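PDB 1Q6I: FKBP-type peptidyl-prolyl cis-trans isomerase fkpA from Escherichia coli, which catalyses the cis-trans isomerisation of proline peptide bonds in periplasmic proteins, accelerates their folding and acts as a chaperone. Local coordinates for the 8-deethyl-8-[but-3-enyl]-ascomycin site. Numbering follows the deposited sequence.

The 8-deethyl-8-[but-3-enyl]-ascomycin site. Residues 146, 156-157, 166, 172-174, 177, 199-200, 208, 216. With FK5 (8-deethyl-8-[but-3-enyl]-ascomycin), chain B.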
# COMPACT_ATOMS: atom_id res chain seq x y z
N TYR A 146 25.18 -12.75 25.63
CA TYR A 146 24.48 -11.69 26.37
C TYR A 146 22.97 -11.90 26.41
O TYR A 146 22.38 -12.63 25.64
CB TYR A 146 24.80 -10.30 25.79
CG TYR A 146 24.22 -10.10 24.44
CD1 TYR A 146 24.90 -10.53 23.33
CD2 TYR A 146 22.95 -9.53 24.26
CE1 TYR A 146 24.38 -10.41 22.08
CE2 TYR A 146 22.41 -9.41 22.99
CZ TYR A 146 23.14 -9.86 21.89
OH TYR A 146 22.67 -9.80 20.57
N PHE A 156 14.46 -8.42 25.33
CA PHE A 156 14.37 -8.11 23.91
C PHE A 156 15.36 -8.93 23.08
O PHE A 156 15.19 -9.06 21.92
CB PHE A 156 14.54 -6.58 23.66
CG PHE A 156 15.74 -5.98 24.31
CD1 PHE A 156 16.94 -5.96 23.65
CD2 PHE A 156 15.68 -5.40 25.55
CE1 PHE A 156 18.03 -5.40 24.20
CE2 PHE A 156 16.79 -4.82 26.13
CZ PHE A 156 17.95 -4.82 25.47
N ASP A 157 16.42 -9.46 23.69
CA ASP A 157 17.41 -10.25 22.94
C ASP A 157 18.17 -11.17 23.91
O ASP A 157 18.45 -10.80 25.05
CB ASP A 157 18.35 -9.30 22.17
CG ASP A 157 19.23 -10.01 21.14
OD1 ASP A 157 19.13 -11.22 20.91
OD2 ASP A 157 20.14 -9.23 20.50
N LEU A 166 28.12 -14.04 19.93
CA LEU A 166 28.14 -13.03 18.92
C LEU A 166 29.51 -12.38 18.88
O LEU A 166 30.08 -12.06 19.90
CB LEU A 166 27.12 -11.96 19.28
CG LEU A 166 27.13 -10.71 18.40
CD1 LEU A 166 26.38 -11.03 17.13
CD2 LEU A 166 26.49 -9.52 19.14
N GLY A 172 32.13 -0.78 16.87
CA GLY A 172 30.99 -0.78 15.98
C GLY A 172 29.64 -0.85 16.67
O GLY A 172 28.60 -0.79 16.00
N VAL A 173 29.64 -0.96 18.00
CA VAL A 173 28.42 -1.12 18.79
C VAL A 173 27.98 0.14 19.58
O VAL A 173 28.66 1.17 19.55
CB VAL A 173 28.58 -2.31 19.77
CG1 VAL A 173 28.70 -3.62 18.99
CG2 VAL A 173 29.76 -2.11 20.69
N ILE A 174 26.85 0.09 20.26
CA ILE A 174 26.44 1.29 21.04
C ILE A 174 27.47 1.65 22.13
O ILE A 174 28.16 0.77 22.71
CB ILE A 174 25.05 1.12 21.65
CG1 ILE A 174 24.96 -0.18 22.43
CG2 ILE A 174 24.01 1.05 20.58
CD1 ILE A 174 23.87 -0.14 23.37
N TRP A 177 28.29 -0.24 25.42
CA TRP A 177 29.01 -1.51 25.33
C TRP A 177 30.47 -1.20 25.00
O TRP A 177 31.36 -1.82 25.53
CB TRP A 177 28.45 -2.42 24.22
CG TRP A 177 27.34 -3.28 24.59
CD1 TRP A 177 26.07 -2.91 24.90
CD2 TRP A 177 27.37 -4.71 24.65
NE1 TRP A 177 25.31 -4.02 25.16
CE2 TRP A 177 26.07 -5.13 25.01
CE3 TRP A 177 28.35 -5.67 24.41
CZ2 TRP A 177 25.74 -6.48 25.17
CZ3 TRP A 177 28.03 -7.01 24.53
CH2 TRP A 177 26.73 -7.41 24.92
N ALA A 199 22.71 4.50 24.28
CA ALA A 199 22.04 3.41 23.57
C ALA A 199 21.28 3.87 22.32
O ALA A 199 21.90 4.38 21.39
CB ALA A 199 21.15 2.63 24.55
N TYR A 200 19.96 3.70 22.27
CA TYR A 200 19.17 4.06 21.07
C TYR A 200 18.38 5.36 21.19
O TYR A 200 17.56 5.71 20.33
CB TYR A 200 18.25 2.88 20.69
CG TYR A 200 19.10 1.67 20.34
CD1 TYR A 200 19.73 1.57 19.11
CD2 TYR A 200 19.31 0.67 21.26
CE1 TYR A 200 20.52 0.45 18.82
CE2 TYR A 200 20.09 -0.42 20.99
CZ TYR A 200 20.69 -0.54 19.77
OH TYR A 200 21.50 -1.63 19.54
N ILE A 208 12.52 -1.69 21.11
CA ILE A 208 13.08 -0.85 22.16
C ILE A 208 12.48 0.53 22.15
O ILE A 208 12.81 1.37 21.33
CB ILE A 208 14.56 -0.80 22.00
CG1 ILE A 208 15.06 -2.22 22.25
CG2 ILE A 208 15.18 0.27 22.96
CD1 ILE A 208 16.39 -2.33 22.73
N PHE A 216 21.95 -5.09 30.30
CA PHE A 216 22.56 -6.24 29.64
C PHE A 216 23.37 -7.09 30.63
O PHE A 216 24.19 -6.56 31.40
CB PHE A 216 23.50 -5.74 28.56
CG PHE A 216 22.82 -5.25 27.33
CD1 PHE A 216 22.41 -6.13 26.36
CD2 PHE A 216 22.62 -3.91 27.12
CE1 PHE A 216 21.80 -5.70 25.24
CE2 PHE A 216 22.02 -3.48 26.01
CZ PHE A 216 21.61 -4.37 25.05
C1 FK5 B . 24.55 -3.26 19.48
C2 FK5 B . 24.08 -3.87 20.78
C3 FK5 B . 24.97 -4.25 21.94
C4 FK5 B . 25.73 -5.45 21.44
C5 FK5 B . 24.78 -6.64 21.20
C6 FK5 B . 23.56 -6.27 20.34
C8 FK5 B . 21.82 -4.64 20.95
C9 FK5 B . 20.85 -5.61 20.87
C10 FK5 B . 19.98 -5.72 19.65
C11 FK5 B . 19.38 -4.42 19.11
C12 FK5 B . 18.73 -4.62 17.74
C13 FK5 B . 19.63 -5.40 16.80
C14 FK5 B . 20.12 -6.66 17.48
C15 FK5 B . 21.06 -7.50 16.61
C16 FK5 B . 20.34 -8.62 15.90
C17 FK5 B . 20.11 -8.43 14.40
C18 FK5 B . 20.94 -7.30 13.78
C19 FK5 B . 22.19 -7.76 13.03
C20 FK5 B . 22.72 -6.90 11.97
C21 FK5 B . 24.19 -6.67 11.80
C22 FK5 B . 24.70 -5.53 12.65
C23 FK5 B . 25.09 -5.75 14.08
C24 FK5 B . 25.39 -4.43 14.80
C25 FK5 B . 24.97 -4.66 16.23
C26 FK5 B . 24.88 -3.48 17.19
C27 FK5 B . 24.15 -2.43 16.48
C28 FK5 B . 24.92 -1.27 16.09
C29 FK5 B . 24.28 -0.05 15.54
C30 FK5 B . 24.18 1.01 16.63
C31 FK5 B . 23.71 2.35 16.05
C32 FK5 B . 24.64 2.72 14.94
C33 FK5 B . 24.62 1.68 13.84
C34 FK5 B . 25.17 0.40 14.41
C35 FK5 B . 18.36 -3.83 20.06
C36 FK5 B . 18.61 -8.24 14.23
C37 FK5 B . 22.92 -9.03 13.36
C38 FK5 B . 24.46 -6.47 10.31
C39 FK5 B . 25.46 -7.50 9.84
C40 FK5 B . 25.25 -8.19 8.56
C41 FK5 B . 26.01 -5.60 16.80
C42 FK5 B . 22.69 -2.60 16.21
C43 FK5 B . 18.42 -4.77 14.84
C44 FK5 B . 22.75 -9.15 16.94
C45 FK5 B . 22.52 3.79 17.55
N7 FK5 B . 23.08 -4.91 20.70
O1 FK5 B . 24.19 -3.83 18.42
O2 FK5 B . 25.43 -2.17 19.45
O3 FK5 B . 21.43 -3.36 21.26
O4 FK5 B . 20.67 -6.52 21.92
O5 FK5 B . 20.83 -6.24 18.63
O6 FK5 B . 18.93 -6.62 20.09
O7 FK5 B . 18.97 -5.81 15.63
O8 FK5 B . 22.02 -8.07 17.45
O9 FK5 B . 24.86 -4.23 12.17
O10 FK5 B . 26.76 -4.12 14.78
O11 FK5 B . 23.76 3.37 17.02
O12 FK5 B . 24.31 3.97 14.41
O HOH W 1 28.11 -1.70 13.82
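FK5, the immunosuppressant FK506, illustrates how an FKBP active site holds a proline-like ring over an aromatic floor and grips the adjoining carbonyls. The pipecolinyl ring lies across the face of the Trp177 indole, with FK5 C3 3.3 Å from the centroid of the Trp177 five-membered ring and C4 over the six-membered ring. The face of Tyr146 and the tip of Leu166, through CD2, close on C5. At the rim, the backbone N of Ile174 donates to the ester carbonyl FK5 O2 (2.8 Å, 155° at H). Tyr200 OH donates to the amide carbonyl FK5 O3, the modelled distance probably shortened by coordinate error. The hemiketal hydroxyl FK5 O6 donates to Asp157 OD2 (2.9 Å), meeting it from above the carboxylate plane. The keto oxygen FK5 O4 meets the ring edges of Phe156 and Phe216; its 3.1 Å approach to Asp157 OD2 sets acceptor against acceptor.

In the second shell, Tyr146 OH also donates to Asp157 OD2 (2.6 Å), again from above the plane; with FK5 O6 it would help stabilise a negative charge there. Asp157 reaches them with CG anti to its backbone N (chi1 -168°). Trp177 NE1 sits 3.3 Å above the centre of the Phe216 ring, which probably helps hold the indole in place. Ile208 CD1 covers a face of Phe156 and touches the drug's C35 methyl.

Strands 141-150, 155-158 and 214-223 supply one wall, helix 175-180 the floor, and the Val173-Ile174 loop leading into it the backbone donor; Tyr200 and, beside Phe156, Ile208 come from loops.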